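Long-range contacts in cell division control protein 4 (Saccharomyces cerevisiae, PDB 3V7D), which serves as the substrate-recognition subunit of an SCF E3 ubiquitin ligase, binding phosphorylated targets such as SIC1 and directing their ubiquitination for proteasomal degradation: residues Asp226-Val231 with Val265-Met270; Asn290-Trp295 with Asp311-Thr316; Val206-Ile211 with Ala271-Val276; Tyr261-Leu266 with Ala298-Leu303. The protein carries 1 engineered substitution. One frame throughout, in Å; residues are numbered along the deposited sequence.

Contact 1. Residues Asp226-Val231 with Val265-Met270; sequences DNTLHV and VLRGHM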
# COMPACT_ATOMS: atom_id res chain seq x y z
N ASP B 226 -20.45 -27.87 -5.78
CA ASP B 226 -21.71 -28.42 -5.29
C ASP B 226 -22.69 -27.31 -4.93
O ASP B 226 -23.70 -27.55 -4.26
CB ASP B 226 -21.50 -29.37 -4.11
CG ASP B 226 -20.81 -28.71 -2.93
OD1 ASP B 226 -20.81 -27.47 -2.83
OD2 ASP B 226 -20.26 -29.45 -2.08
N ASN B 227 -22.37 -26.09 -5.36
CA ASN B 227 -23.19 -24.89 -5.15
C ASN B 227 -23.19 -24.36 -3.72
O ASN B 227 -23.87 -23.38 -3.41
CB ASN B 227 -24.63 -25.09 -5.64
CG ASN B 227 -24.70 -25.71 -7.02
OD1 ASN B 227 -23.70 -25.78 -7.73
ND2 ASN B 227 -25.88 -26.17 -7.40
N THR B 228 -22.41 -24.99 -2.84
CA THR B 228 -22.41 -24.62 -1.43
C THR B 228 -21.10 -24.01 -0.98
O THR B 228 -20.10 -24.01 -1.71
CB THR B 228 -22.66 -25.85 -0.53
OG1 THR B 228 -21.43 -26.57 -0.35
CG2 THR B 228 -23.71 -26.77 -1.13
N LEU B 229 -21.12 -23.47 0.24
CA LEU B 229 -19.89 -23.15 0.96
C LEU B 229 -19.91 -23.86 2.31
O LEU B 229 -20.94 -23.91 2.98
CB LEU B 229 -19.75 -21.65 1.17
CG LEU B 229 -19.51 -20.79 -0.07
CD1 LEU B 229 -20.82 -20.26 -0.64
CD2 LEU B 229 -18.57 -19.65 0.27
N HIS B 230 -18.76 -24.40 2.70
CA HIS B 230 -18.63 -25.02 4.01
C HIS B 230 -17.77 -24.14 4.90
O HIS B 230 -16.80 -23.54 4.44
CB HIS B 230 -18.00 -26.41 3.90
CG HIS B 230 -18.95 -27.47 3.44
ND1 HIS B 230 -19.87 -27.27 2.44
CD2 HIS B 230 -19.11 -28.76 3.85
CE1 HIS B 230 -20.56 -28.38 2.25
NE2 HIS B 230 -20.12 -29.30 3.10
N VAL B 231 -18.13 -24.05 6.18
CA VAL B 231 -17.35 -23.27 7.14
C VAL B 231 -16.70 -24.20 8.16
O VAL B 231 -17.35 -25.09 8.71
CB VAL B 231 -18.20 -22.18 7.84
CG1 VAL B 231 -17.33 -21.36 8.78
CG2 VAL B 231 -18.86 -21.28 6.81
N VAL B 265 -23.04 -25.57 6.76
CA VAL B 265 -23.09 -25.40 5.32
C VAL B 265 -23.86 -24.14 4.97
O VAL B 265 -24.91 -23.87 5.54
CB VAL B 265 -23.76 -26.61 4.64
CG1 VAL B 265 -23.75 -26.45 3.12
CG2 VAL B 265 -23.06 -27.90 5.05
N LEU B 266 -23.34 -23.37 4.02
CA LEU B 266 -24.04 -22.20 3.53
C LEU B 266 -24.62 -22.47 2.15
O LEU B 266 -23.91 -22.43 1.15
CB LEU B 266 -23.11 -20.99 3.49
CG LEU B 266 -22.63 -20.47 4.85
CD1 LEU B 266 -21.68 -19.30 4.67
CD2 LEU B 266 -23.81 -20.07 5.71
N ARG B 267 -25.92 -22.76 2.11
CA ARG B 267 -26.63 -23.00 0.85
C ARG B 267 -27.34 -21.73 0.41
O ARG B 267 -27.84 -20.96 1.23
CB ARG B 267 -27.64 -24.14 0.99
CG ARG B 267 -27.03 -25.51 1.04
CD ARG B 267 -28.10 -26.58 1.22
NE ARG B 267 -27.79 -27.45 2.35
CZ ARG B 267 -26.87 -28.40 2.31
NH1 ARG B 267 -26.17 -28.60 1.21
NH2 ARG B 267 -26.65 -29.16 3.38
N GLY B 268 -27.40 -21.53 -0.90
CA GLY B 268 -28.00 -20.34 -1.46
C GLY B 268 -27.83 -20.27 -2.97
O GLY B 268 -28.75 -19.89 -3.69
N HIS B 269 -26.64 -20.65 -3.44
CA HIS B 269 -26.35 -20.61 -4.87
C HIS B 269 -26.94 -21.79 -5.64
O HIS B 269 -27.13 -22.87 -5.09
CB HIS B 269 -24.84 -20.49 -5.11
CG HIS B 269 -24.28 -19.17 -4.71
ND1 HIS B 269 -24.66 -17.99 -5.32
CD2 HIS B 269 -23.38 -18.82 -3.76
CE1 HIS B 269 -24.01 -16.98 -4.77
NE2 HIS B 269 -23.22 -17.46 -3.82
N MET B 270 -27.24 -21.55 -6.91
CA MET B 270 -27.84 -22.57 -7.77
C MET B 270 -26.80 -23.14 -8.73
O MET B 270 -27.11 -23.98 -9.57
CB MET B 270 -29.01 -21.98 -8.57
CG MET B 270 -30.20 -21.55 -7.73
SD MET B 270 -31.14 -22.93 -7.04
CE MET B 270 -30.47 -23.02 -5.38
O HOH W 1 -26.49 -24.02 -2.90
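Leu229 and Leu266 form an antiparallel hydrogen-bonded pair joining the third and outermost strands of one WD40 propeller blade. Leu266 N meets Leu229 O at 2.7 Å, almost straight (177°), and Leu229 N returns a 3.1 Å bond to Leu266 O. This end is tightly packed. On one face the two leucines touch CB to CB at 4.1 Å. On the other, His230 and Val265 lie side by side, and Val265 CG2, anti to the carbonyl carbon, makes a CH-pi contact over the imidazole, 3.9 Å from the ring centroid and displaced toward its rim. Thr228 OG1 stands at that ring's edge, held by Asp226 OD1, which also accepts Thr228 N to close an Asx turn. Past Thr228 the direct backbone bonds between the two segments give way to a water, which donates to Asn227 O and to His269 O (2.6 Å), and accepts weakly from Gly268 N; on this looser side Arg267, Gly268 and Met270 are exposed. The His269 ring stays buried: Leu229 CD1 lies at its edge, NE2 bonds Ser285 OG and ND1 bonds Asp289 OD2. With both nitrogens engaged, the imidazole is fixed in rotation and probably polarised by the aspartate; this is the His-Ser-Asp part of the WD40 structural tetrad, and the loop is bridged by water to Asn227 and anchored through His269 to the next blade.

Contact 2. Residues Asn290-Trp295 with Asp311-Thr316; sequences NTLIVW and DRIYST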
# COMPACT_ATOMS: atom_id res chain seq x y z
N ASN B 290 -24.78 -16.21 -11.61
CA ASN B 290 -24.83 -14.76 -11.85
C ASN B 290 -25.12 -13.90 -10.62
O ASN B 290 -25.41 -12.71 -10.74
CB ASN B 290 -25.81 -14.39 -12.97
CG ASN B 290 -25.73 -15.33 -14.15
OD1 ASN B 290 -24.80 -16.13 -14.26
ND2 ASN B 290 -26.71 -15.24 -15.05
N THR B 291 -25.05 -14.49 -9.43
CA THR B 291 -25.36 -13.77 -8.21
C THR B 291 -24.23 -13.87 -7.19
O THR B 291 -23.38 -14.76 -7.26
CB THR B 291 -26.63 -14.31 -7.53
OG1 THR B 291 -26.37 -15.60 -6.97
CG2 THR B 291 -27.78 -14.41 -8.52
N LEU B 292 -24.22 -12.94 -6.24
CA LEU B 292 -23.33 -13.04 -5.10
C LEU B 292 -24.15 -13.08 -3.83
O LEU B 292 -25.27 -12.56 -3.78
CB LEU B 292 -22.36 -11.86 -5.05
CG LEU B 292 -21.48 -11.64 -6.28
CD1 LEU B 292 -22.10 -10.58 -7.18
CD2 LEU B 292 -20.09 -11.25 -5.85
N ILE B 293 -23.59 -13.69 -2.79
CA ILE B 293 -24.25 -13.68 -1.49
C ILE B 293 -23.30 -13.18 -0.42
O ILE B 293 -22.12 -13.56 -0.38
CB ILE B 293 -24.79 -15.08 -1.11
CG1 ILE B 293 -25.81 -15.56 -2.15
CG2 ILE B 293 -25.45 -15.04 0.26
CD1 ILE B 293 -26.47 -16.89 -1.81
N VAL B 294 -23.80 -12.29 0.44
CA VAL B 294 -23.04 -11.80 1.58
C VAL B 294 -23.46 -12.60 2.81
O VAL B 294 -24.62 -12.55 3.22
CB VAL B 294 -23.30 -10.31 1.83
CG1 VAL B 294 -22.41 -9.81 2.97
CG2 VAL B 294 -23.06 -9.51 0.57
N TRP B 295 -22.51 -13.32 3.39
CA TRP B 295 -22.82 -14.21 4.51
C TRP B 295 -22.33 -13.65 5.84
O TRP B 295 -21.39 -12.86 5.89
CB TRP B 295 -22.18 -15.58 4.29
CG TRP B 295 -22.50 -16.23 2.98
CD1 TRP B 295 -21.78 -16.15 1.83
CD2 TRP B 295 -23.61 -17.09 2.70
NE1 TRP B 295 -22.37 -16.90 0.84
CE2 TRP B 295 -23.50 -17.49 1.35
CE3 TRP B 295 -24.70 -17.56 3.45
CZ2 TRP B 295 -24.43 -18.32 0.74
CZ3 TRP B 295 -25.62 -18.39 2.84
CH2 TRP B 295 -25.48 -18.76 1.50
N ASP B 311 -24.56 -12.61 -16.27
CA ASP B 311 -23.75 -13.80 -16.53
C ASP B 311 -22.86 -14.17 -15.35
O ASP B 311 -22.87 -13.49 -14.32
CB ASP B 311 -22.93 -13.61 -17.81
CG ASP B 311 -22.79 -14.90 -18.60
OD1 ASP B 311 -22.89 -15.98 -17.99
OD2 ASP B 311 -22.58 -14.83 -19.83
N ARG B 312 -22.11 -15.26 -15.50
CA ARG B 312 -21.28 -15.82 -14.44
C ARG B 312 -20.44 -14.80 -13.66
O ARG B 312 -19.87 -13.88 -14.25
CB ARG B 312 -20.33 -16.87 -15.02
CG ARG B 312 -20.99 -18.07 -15.64
CD ARG B 312 -19.93 -19.00 -16.22
NE ARG B 312 -20.44 -20.34 -16.46
CZ ARG B 312 -19.68 -21.36 -16.86
NH1 ARG B 312 -18.38 -21.19 -17.06
NH2 ARG B 312 -20.23 -22.55 -17.05
N ILE B 313 -20.37 -14.98 -12.35
CA ILE B 313 -19.45 -14.21 -11.53
C ILE B 313 -18.14 -14.99 -11.43
O ILE B 313 -18.14 -16.17 -11.07
CB ILE B 313 -19.98 -13.99 -10.11
CG1 ILE B 313 -21.46 -13.57 -10.13
CG2 ILE B 313 -19.11 -12.97 -9.38
CD1 ILE B 313 -21.70 -12.21 -10.73
N TYR B 314 -17.03 -14.34 -11.76
CA TYR B 314 -15.74 -15.02 -11.76
C TYR B 314 -14.83 -14.57 -10.62
O TYR B 314 -13.93 -15.30 -10.22
CB TYR B 314 -15.04 -14.83 -13.11
CG TYR B 314 -15.38 -15.91 -14.11
CD1 TYR B 314 -16.50 -15.81 -14.92
CD2 TYR B 314 -14.57 -17.04 -14.23
CE1 TYR B 314 -16.81 -16.81 -15.83
CE2 TYR B 314 -14.87 -18.03 -15.14
CZ TYR B 314 -15.99 -17.92 -15.93
OH TYR B 314 -16.29 -18.92 -16.84
N SER B 315 -15.08 -13.38 -10.10
CA SER B 315 -14.22 -12.82 -9.07
C SER B 315 -14.97 -11.84 -8.19
O SER B 315 -15.76 -11.02 -8.67
CB SER B 315 -13.03 -12.12 -9.72
OG SER B 315 -12.16 -11.59 -8.73
N THR B 316 -14.71 -11.91 -6.89
CA THR B 316 -15.24 -10.91 -5.97
C THR B 316 -14.23 -10.50 -4.90
O THR B 316 -13.39 -11.30 -4.47
CB THR B 316 -16.55 -11.36 -5.30
OG1 THR B 316 -17.18 -10.23 -4.68
CG2 THR B 316 -16.29 -12.43 -4.25
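The backbones of Asn290 and Arg312 approach to 4.5 Å between CA atoms, and residues 290-292 run 26° from the overall direction of 311-316, bringing the third strand of one blade and its preceding turn alongside the innermost strand of the next. At the turn, Asn290 presents its CA-H to Asp311 O (3.4 Å), and its CB packs against the same carbonyl. Asp311 OD1 bonds the next backbone amide, Arg312 N, at 2.7 Å. Ile313 enters between turn and strand: its CG1, anti to the carbonyl carbon (chi1 -45°), lies 3.7 Å from Thr291 O, and its CD1 rests on the Asn290 backbone. The same methyl meets Leu292 CD1 at 3.9 Å, the two side chains crossing at about a right angle. The other leucine branch reaches toward Thr316 tip to tip, with Leu292 CD2 3.3 Å from Thr316 OG1, whose polar need is met by Ile326 O. That hydroxyl is thus engaged within its own blade while Thr316 CB and OG1 meet the leucine branch. Away from Leu292, Arg312 NH1 donates to Tyr314 OH at 3.1 Å, the oxygen lying in the guanidinium plane; Tyr288 adds a cation-pi contact to Arg312. Tyr314 and Ser315 together face Ala328 in a classic beta bulge. Apolar packing of one four-stranded blade against the next is typical of a WD40 beta-propeller; here the innermost strand also brings Tyr314 to the bound peptide.

Contact 3. Residues Val206-Ile211 with Ala271-Val276; sequences VRCLDI and ASVRTV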
# COMPACT_ATOMS: atom_id res chain seq x y z
N VAL B 206 -13.72 -28.69 -4.61
CA VAL B 206 -13.50 -27.45 -3.88
C VAL B 206 -12.85 -26.45 -4.83
O VAL B 206 -11.70 -26.61 -5.21
CB VAL B 206 -12.60 -27.65 -2.65
CG1 VAL B 206 -12.48 -26.35 -1.87
CG2 VAL B 206 -13.16 -28.76 -1.75
N ARG B 207 -13.60 -25.42 -5.21
CA ARG B 207 -13.17 -24.51 -6.27
C ARG B 207 -12.39 -23.30 -5.77
O ARG B 207 -11.52 -22.79 -6.47
CB ARG B 207 -14.38 -24.03 -7.08
CG ARG B 207 -14.01 -23.31 -8.36
CD ARG B 207 -13.18 -24.20 -9.26
NE ARG B 207 -12.81 -23.54 -10.51
CZ ARG B 207 -11.73 -22.78 -10.66
NH1 ARG B 207 -10.92 -22.58 -9.63
NH2 ARG B 207 -11.47 -22.21 -11.83
N CYS B 208 -12.70 -22.86 -4.56
CA CYS B 208 -12.09 -21.65 -4.01
C CYS B 208 -12.15 -21.72 -2.49
O CYS B 208 -12.87 -22.55 -1.94
CB CYS B 208 -12.85 -20.42 -4.51
SG CYS B 208 -14.62 -20.39 -4.03
N LEU B 209 -11.41 -20.84 -1.83
CA LEU B 209 -11.43 -20.78 -0.37
C LEU B 209 -10.78 -19.52 0.20
O LEU B 209 -9.95 -18.89 -0.45
CB LEU B 209 -10.81 -22.05 0.25
CG LEU B 209 -9.30 -22.23 0.31
CD1 LEU B 209 -8.78 -21.84 1.67
CD2 LEU B 209 -8.93 -23.68 0.01
N ASP B 210 -11.18 -19.16 1.42
CA ASP B 210 -10.58 -18.05 2.14
C ASP B 210 -10.51 -18.38 3.62
O ASP B 210 -11.22 -19.28 4.09
CB ASP B 210 -11.40 -16.77 1.93
CG ASP B 210 -10.59 -15.50 2.17
OD1 ASP B 210 -9.46 -15.60 2.69
OD2 ASP B 210 -11.09 -14.41 1.83
N ILE B 211 -9.67 -17.66 4.36
CA ILE B 211 -9.58 -17.82 5.80
C ILE B 211 -9.83 -16.48 6.49
O ILE B 211 -9.20 -15.48 6.15
CB ILE B 211 -8.20 -18.34 6.24
CG1 ILE B 211 -7.88 -19.67 5.55
CG2 ILE B 211 -8.15 -18.49 7.76
CD1 ILE B 211 -6.51 -20.22 5.91
N ALA B 271 -25.57 -22.66 -8.60
CA ALA B 271 -24.48 -23.12 -9.44
C ALA B 271 -23.16 -23.01 -8.69
O ALA B 271 -23.11 -22.49 -7.57
CB ALA B 271 -24.43 -22.34 -10.74
N SER B 272 -22.09 -23.49 -9.32
CA SER B 272 -20.78 -23.57 -8.70
C SER B 272 -20.36 -22.26 -8.03
O SER B 272 -20.57 -21.18 -8.58
CB SER B 272 -19.73 -23.99 -9.72
OG SER B 272 -18.42 -23.81 -9.21
N VAL B 273 -19.78 -22.37 -6.84
CA VAL B 273 -19.24 -21.21 -6.15
C VAL B 273 -17.82 -20.98 -6.65
O VAL B 273 -16.89 -21.71 -6.30
CB VAL B 273 -19.24 -21.39 -4.62
CG1 VAL B 273 -18.63 -20.17 -3.95
CG2 VAL B 273 -20.66 -21.63 -4.12
N ARG B 274 -17.68 -19.95 -7.48
CA ARG B 274 -16.44 -19.71 -8.22
C ARG B 274 -15.42 -18.91 -7.42
O ARG B 274 -14.22 -19.12 -7.56
CB ARG B 274 -16.77 -18.98 -9.52
CG ARG B 274 -15.57 -18.74 -10.42
CD ARG B 274 -14.87 -20.04 -10.77
NE ARG B 274 -13.86 -19.84 -11.80
CZ ARG B 274 -12.61 -19.44 -11.55
NH1 ARG B 274 -12.22 -19.22 -10.30
NH2 ARG B 274 -11.76 -19.28 -12.55
N THR B 275 -15.90 -17.99 -6.60
CA THR B 275 -15.00 -17.08 -5.89
C THR B 275 -15.52 -16.75 -4.50
O THR B 275 -16.72 -16.75 -4.25
CB THR B 275 -14.80 -15.77 -6.68
OG1 THR B 275 -14.05 -14.85 -5.90
CG2 THR B 275 -16.15 -15.16 -7.03
N VAL B 276 -14.59 -16.47 -3.59
CA VAL B 276 -14.96 -16.16 -2.21
C VAL B 276 -13.96 -15.16 -1.61
O VAL B 276 -12.76 -15.24 -1.86
CB VAL B 276 -15.03 -17.44 -1.36
CG1 VAL B 276 -13.68 -18.14 -1.32
CG2 VAL B 276 -15.51 -17.13 0.05
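Arg207 and Arg274 lay their guanidinium groups flat on one another, centres 3.6 Å apart and planes at 26°, on the innermost strands of adjacent blades of the WD40 propeller. Arg207 NH2 sits over the centre of the Arg274 group, 3.0 Å from Arg274 CZ. Both groups are donors and presumably cationic, so a nearby anion would probably ease their repulsion: Arg207 NH2 bonds a modified side chain of the bound peptide, and Arg274 packs on a modified side chain too, consistent with the protein's recognition of phosphoserine. Each arginine has CG anti to the backbone N and bends at chi2 (59° in Arg207, 57° in Arg274), the same shape in both blades. Each also begins a classic beta bulge, Arg207 with Cys208 facing Gly223 and Arg274 with Thr275 facing Gly286. In the next shell, Tyr288 OH accepts a weak bond from Arg274 NE. Behind the pair, the strands run nearly parallel, their axes 5.9 Å apart, and side chains fill the seam between blades. Cys208 reaches across so that SG lies 4.0 Å from Val273 CG1. Asp210, farther along, bonds Gly278 N through OD2, linking the two strands across the seam. Val276 CG1, set between its backbone N and carbonyl carbon, rests against the Leu209 backbone and touches Cys208 SG at 3.6 Å.

Contact 4. Residues Tyr261-Leu266 with Ala298-Leu303; sequences YFVGVL and AQMKCL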
# COMPACT_ATOMS: atom_id res chain seq x y z
N TYR B 261 -14.37 -29.57 14.06
CA TYR B 261 -13.91 -28.37 13.37
C TYR B 261 -14.92 -27.93 12.32
O TYR B 261 -14.73 -26.91 11.65
CB TYR B 261 -12.54 -28.60 12.73
CG TYR B 261 -11.47 -29.01 13.71
CD1 TYR B 261 -10.98 -28.11 14.65
CD2 TYR B 261 -10.94 -30.29 13.70
CE1 TYR B 261 -10.00 -28.48 15.55
CE2 TYR B 261 -9.96 -30.67 14.60
CZ TYR B 261 -9.49 -29.76 15.53
OH TYR B 261 -8.52 -30.14 16.42
N PHE B 262 -15.99 -28.70 12.16
CA PHE B 262 -17.04 -28.36 11.21
C PHE B 262 -18.05 -27.40 11.83
O PHE B 262 -18.48 -27.59 12.96
CB PHE B 262 -17.72 -29.63 10.70
CG PHE B 262 -18.90 -29.38 9.81
CD1 PHE B 262 -18.74 -28.83 8.55
CD2 PHE B 262 -20.18 -29.70 10.23
CE1 PHE B 262 -19.84 -28.60 7.73
CE2 PHE B 262 -21.28 -29.48 9.42
CZ PHE B 262 -21.10 -28.93 8.17
N VAL B 263 -18.42 -26.37 11.08
CA VAL B 263 -19.32 -25.35 11.60
C VAL B 263 -20.70 -25.46 10.98
O VAL B 263 -21.71 -25.50 11.68
CB VAL B 263 -18.77 -23.92 11.36
CG1 VAL B 263 -19.71 -22.89 11.96
CG2 VAL B 263 -17.38 -23.79 11.96
N GLY B 264 -20.75 -25.52 9.65
CA GLY B 264 -22.02 -25.64 8.95
C GLY B 264 -21.91 -25.40 7.46
O GLY B 264 -20.85 -25.06 6.94
N VAL B 265 -23.04 -25.57 6.76
CA VAL B 265 -23.09 -25.40 5.32
C VAL B 265 -23.86 -24.14 4.97
O VAL B 265 -24.91 -23.87 5.54
CB VAL B 265 -23.76 -26.61 4.64
CG1 VAL B 265 -23.75 -26.45 3.12
CG2 VAL B 265 -23.06 -27.90 5.05
N LEU B 266 -23.34 -23.37 4.02
CA LEU B 266 -24.04 -22.20 3.53
C LEU B 266 -24.62 -22.47 2.15
O LEU B 266 -23.91 -22.43 1.15
CB LEU B 266 -23.11 -20.99 3.49
CG LEU B 266 -22.63 -20.47 4.85
CD1 LEU B 266 -21.68 -19.30 4.67
CD2 LEU B 266 -23.81 -20.07 5.71
N ALA B 298 -20.74 -15.96 11.50
CA ALA B 298 -20.94 -16.08 12.94
C ALA B 298 -22.34 -16.61 13.20
O ALA B 298 -22.55 -17.42 14.10
CB ALA B 298 -20.74 -14.74 13.62
N GLN B 299 -23.29 -16.14 12.39
CA GLN B 299 -24.68 -16.57 12.52
C GLN B 299 -25.01 -17.66 11.51
O GLN B 299 -26.05 -18.30 11.60
CB GLN B 299 -25.62 -15.38 12.31
CG GLN B 299 -25.49 -14.28 13.35
CD GLN B 299 -26.48 -13.15 13.13
OE1 GLN B 299 -27.04 -13.01 12.04
NE2 GLN B 299 -26.70 -12.35 14.16
N MET B 300 -24.10 -17.86 10.55
CA MET B 300 -24.33 -18.80 9.45
C MET B 300 -25.63 -18.47 8.73
O MET B 300 -26.46 -19.35 8.50
CB MET B 300 -24.32 -20.25 9.94
CG MET B 300 -22.99 -20.68 10.54
SD MET B 300 -21.64 -20.61 9.35
CE MET B 300 -22.07 -21.99 8.29
N LYS B 301 -25.81 -17.20 8.38
CA LYS B 301 -27.03 -16.75 7.73
C LYS B 301 -26.72 -15.86 6.53
O LYS B 301 -25.70 -15.17 6.50
CB LYS B 301 -27.91 -15.99 8.73
CG LYS B 301 -29.30 -15.64 8.21
CD LYS B 301 -30.14 -14.98 9.29
CE LYS B 301 -31.57 -14.73 8.81
NZ LYS B 301 -32.45 -14.23 9.90
N CYS B 302 -27.60 -15.90 5.54
CA CYS B 302 -27.50 -15.03 4.38
C CYS B 302 -27.96 -13.62 4.75
O CYS B 302 -29.03 -13.45 5.32
CB CYS B 302 -28.34 -15.58 3.23
SG CYS B 302 -28.59 -14.41 1.87
N LEU B 303 -27.15 -12.62 4.42
CA LEU B 303 -27.49 -11.23 4.71
C LEU B 303 -28.10 -10.56 3.49
O LEU B 303 -29.16 -9.95 3.57
CB LEU B 303 -26.25 -10.45 5.16
CG LEU B 303 -25.67 -10.81 6.53
CD1 LEU B 303 -24.43 -9.97 6.82
CD2 LEU B 303 -26.72 -10.63 7.62
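Met300 lays its terminal methyl over the backbone of Gly264, with CE 3.5 Å from Gly264 C, joining the rims of two neighbouring blades of the WD40 beta-propeller. Residues 262-266 form the outermost strand of one blade; Met300 sits in the turn leading into the outermost strand of the next. The side chain curls back on itself: CG is anti to the carbonyl carbon, the bend at chi2 (-62°) places SD, and that at chi3 (-71°) places CE against the first blade. Having no side chain, Gly264 lets the methyl come down directly on its carbonyl. Leu266 crosses Met300 at about a right angle, its CD2 3.7 Å from Met300 CE, so the methyl is held between a strand backbone and a leucine branch. Val231 of the adjoining strand also touches Met300, extending this apolar patch. Both backbones are irregular where they meet. Val263 and Gly264 face Val231 together in a classic beta bulge, and Met300 with Lys301 faces Asp296 in a G1 bulge, Met300 taking positive phi (54°). Asp296 OD1 accepts the amides of Ala298 and Gln299, which steadies the turn carrying the methionine. No hydrogen bond links the two segments; the blades meet here by apolar packing at the surface of the propeller. One atom before the methyl, Met300 SD lies 4.0 Å from Val263 CG1.

All four contacts lie on one side of the propeller and concern three successive blades. Contacts 1 and 3 have centres 9 Å apart, contact 1 being nested in the chain loop that contact 3 closes. Contact 1 pairs two strands within a blade; contacts 3 and 4 join that blade to the next near the axis and at the rim, about 15 Å apart between centres, sharing no touch. Contact 2 follows contact 3 along the chain and repeats the blade-to-blade step, with Thr316 N meeting Thr275 OG1 between them. Strand 262-266 serves contacts 1 and 4. Inner contacts thus shape the peptide-binding surface, while contact 1 completes a blade and contact 4 joins two blades at their rims.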